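PDB 2G2C: putative molybdenum cofactor biosynthesis protein from Corynebacterium diphtheriae, which is of unproven function but probably binds molybdopterin and takes part in molybdenum cofactor biosynthesis. Local coordinates for residues V50-G54 against Y55-V59. Residues are numbered along the deposited sequence; the frame is centred on the assembly and turned at random.
Sequences VVPEG and YDTVV
Thr57, in the first turn of helix 55-67, reaches back to the carbonyl of Pro52 in a local strand-to-helix turn, with Gly54 in the N-cap position between them. The turn belongs to an alpha/beta fold with a mixed sheet, that of a probable molybdopterin-binding domain. It leads from the end of strand 42-51, an outermost strand of the sheet within the chain and parallel to its neighbour 5-13, into the helix. Thr57 OG1 donates to Pro52 O over 2.8 Å. The hydroxyl lies about 40° out of the carbonyl plane, and the C=O...OG1 angle is 139°, so the bond comes from above the carbonyl instead of along a lone pair. With chi1 at 47°, OG1 sits between the backbone N and the carbonyl carbon of Thr57, and CG2, beside the backbone N, lies 4.2 Å from CD of the Pro52 ring. Gly54 takes backbone angles that would press a CB onto the carbonyl oxygen of Glu53, which suits glycine. Val58 N gives a weak hydrogen bond to Gly54 O (3.4 Å), and the next one, Val59 N to Tyr55 O, is 2.9 Å. Val51 faces the helix and its CG2 meets Val58 CG2 at 4.3 Å; both valines also rest on Val13 of strand 5-13, and Val58 touches Thr87 and Ala90 of helix 87-92. Glu53 points away from the helix, its backbone N bonded to Asp15 OD1 and its side chain about 7 Å from a bound sodium ion. Val58 CG1 is anti to its backbone N, which leaves CG2 beside that N and only 3.2 Å from Gly54 O.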
ATOM      1  N   VAL A  50      -4.555  -9.246   7.257  1.00 13.37           N
ATOM      2  CA  VAL A  50      -3.932 -10.167   6.332  1.00 13.39           C
ATOM      3  C   VAL A  50      -5.086 -10.768   5.533  1.00 14.45           C
ATOM      4  O   VAL A  50      -6.112 -11.203   6.119  1.00 14.14           O
ATOM      5  CB  VAL A  50      -3.181 -11.306   7.065  1.00 13.53           C
ATOM      6  CG1 VAL A  50      -2.638 -12.305   6.023  1.00 14.29           C
ATOM      7  CG2 VAL A  50      -2.092 -10.721   7.954  1.00 14.08           C
ATOM      8  N   VAL A  51      -4.947 -10.804   4.216  1.00 12.42           N
ATOM      9  CA  VAL A  51      -5.976 -11.440   3.379  1.00 13.09           C
ATOM     10  C   VAL A  51      -5.298 -12.460   2.465  1.00 13.72           C
ATOM     11  O   VAL A  51      -4.121 -12.313   2.127  1.00 12.69           O
ATOM     12  CB  VAL A  51      -6.764 -10.346   2.538  1.00 13.65           C
ATOM     13  CG1 VAL A  51      -7.488  -9.386   3.478  1.00 15.41           C
ATOM     14  CG2 VAL A  51      -5.844  -9.602   1.549  1.00 13.28           C
ATOM     15  N   PRO A  52      -6.050 -13.489   2.048  1.00 13.65           N
ATOM     16  CA  PRO A  52      -5.549 -14.379   1.022  1.00 13.78           C
ATOM     17  C   PRO A  52      -5.339 -13.599  -0.292  1.00 13.58           C
ATOM     18  O   PRO A  52      -5.913 -12.510  -0.501  1.00 13.67           O
ATOM     19  CB  PRO A  52      -6.697 -15.385   0.803  1.00 15.86           C
ATOM     20  CG  PRO A  52      -7.574 -15.242   1.997  1.00 16.19           C
ATOM     21  CD  PRO A  52      -7.405 -13.840   2.513  1.00 15.10           C
ATOM     22  N   GLU A  53      -4.564 -14.192  -1.191  1.00 15.25           N
ATOM     23  CA  GLU A  53      -4.383 -13.595  -2.512  1.00 15.27           C
ATOM     24  C   GLU A  53      -5.670 -13.548  -3.306  1.00 14.50           C
ATOM     25  O   GLU A  53      -6.543 -14.400  -3.150  1.00 16.53           O
ATOM     26  CB  GLU A  53      -3.357 -14.394  -3.305  1.00 15.73           C
ATOM     27  CG  GLU A  53      -2.056 -14.340  -2.620  1.00 17.61           C
ATOM     28  CD  GLU A  53      -0.974 -13.762  -3.465  1.00 19.10           C
ATOM     29  OE1 GLU A  53      -1.310 -12.896  -4.332  1.00 18.25           O
ATOM     30  OE2 GLU A  53       0.197 -14.171  -3.245  1.00 20.92           O
ATOM     31  N   GLY A  54      -5.781 -12.576  -4.196  1.00 14.30           N
ATOM     32  CA  GLY A  54      -6.880 -12.561  -5.152  1.00 13.44           C
ATOM     33  C   GLY A  54      -7.384 -11.146  -5.389  1.00 13.06           C
ATOM     34  O   GLY A  54      -7.079 -10.226  -4.627  1.00 15.28           O
ATOM     35  N   TYR A  55      -8.221 -10.984  -6.409  1.00 12.27           N
ATOM     36  CA  TYR A  55      -8.832  -9.713  -6.709  1.00 12.03           C
ATOM     37  C   TYR A  55      -9.885  -9.360  -5.640  1.00 12.19           C
ATOM     38  O   TYR A  55      -9.856  -8.259  -5.039  1.00 12.23           O
ATOM     39  CB  TYR A  55      -9.467  -9.802  -8.078  1.00 11.62           C
ATOM     40  CG  TYR A  55      -9.986  -8.491  -8.606  1.00 11.01           C
ATOM     41  CD1 TYR A  55      -9.187  -7.686  -9.451  1.00 10.26           C
ATOM     42  CD2 TYR A  55     -11.288  -8.062  -8.304  1.00 12.43           C
ATOM     43  CE1 TYR A  55      -9.667  -6.492  -9.970  1.00 11.09           C
ATOM     44  CE2 TYR A  55     -11.789  -6.876  -8.818  1.00 12.09           C
ATOM     45  CZ  TYR A  55     -10.979  -6.087  -9.667  1.00 11.83           C
ATOM     46  OH  TYR A  55     -11.482  -4.898 -10.175  1.00 13.40           O
ATOM     47  N   ASP A  56     -10.829 -10.269  -5.398  1.00 11.95           N
ATOM     48  CA  ASP A  56     -11.938  -9.927  -4.519  0.50 11.51           C
ATOM     49  C   ASP A  56     -11.500  -9.624  -3.085  1.00 11.70           C
ATOM     50  O   ASP A  56     -12.021  -8.709  -2.449  1.00 12.24           O
ATOM     51  CB  ASP A  56     -12.969 -11.042  -4.549  0.50 11.59           C
ATOM     52  CG  ASP A  56     -13.371 -11.425  -5.977  0.50 12.16           C
ATOM     53  OD1 ASP A  56     -14.393 -10.882  -6.461  0.50 13.88           O
ATOM     54  OD2 ASP A  56     -12.656 -12.240  -6.604  0.50 12.47           O
ATOM     55  N   THR A  57     -10.555 -10.407  -2.586  1.00 11.51           N
ATOM     56  CA  THR A  57     -10.078 -10.209  -1.212  1.00 11.80           C
ATOM     57  C   THR A  57      -9.375  -8.855  -1.051  1.00 10.41           C
ATOM     58  O   THR A  57      -9.573  -8.132  -0.057  1.00 12.55           O
ATOM     59  CB  THR A  57      -9.131 -11.313  -0.796  1.00 12.97           C
ATOM     60  OG1 THR A  57      -8.163 -11.517  -1.832  1.00 14.45           O
ATOM     61  CG2 THR A  57      -9.974 -12.578  -0.564  1.00 15.09           C
ATOM     62  N   VAL A  58      -8.538  -8.500  -2.029  1.00 10.28           N
ATOM     63  CA  VAL A  58      -7.836  -7.203  -1.936  1.00 11.14           C
ATOM     64  C   VAL A  58      -8.808  -6.020  -2.120  1.00 10.36           C
ATOM     65  O   VAL A  58      -8.795  -5.048  -1.359  1.00 11.93           O
ATOM     66  CB  VAL A  58      -6.649  -7.167  -2.897  1.00 11.66           C
ATOM     67  CG1 VAL A  58      -5.982  -5.794  -2.920  1.00 12.19           C
ATOM     68  CG2 VAL A  58      -5.653  -8.258  -2.508  1.00 11.44           C
ATOM     69  N   VAL A  59      -9.704  -6.130  -3.114  1.00 10.85           N
ATOM     70  CA  VAL A  59     -10.747  -5.106  -3.262  1.00 11.11           C
ATOM     71  C   VAL A  59     -11.531  -4.883  -1.979  1.00 11.52           C
ATOM     72  O   VAL A  59     -11.757  -3.736  -1.588  1.00 12.40           O
ATOM     73  CB  VAL A  59     -11.754  -5.422  -4.424  1.00 11.54           C
ATOM     74  CG1 VAL A  59     -12.993  -4.465  -4.355  1.00 11.26           C
ATOM     75  CG2 VAL A  59     -11.049  -5.310  -5.750  1.00 10.54           C
TER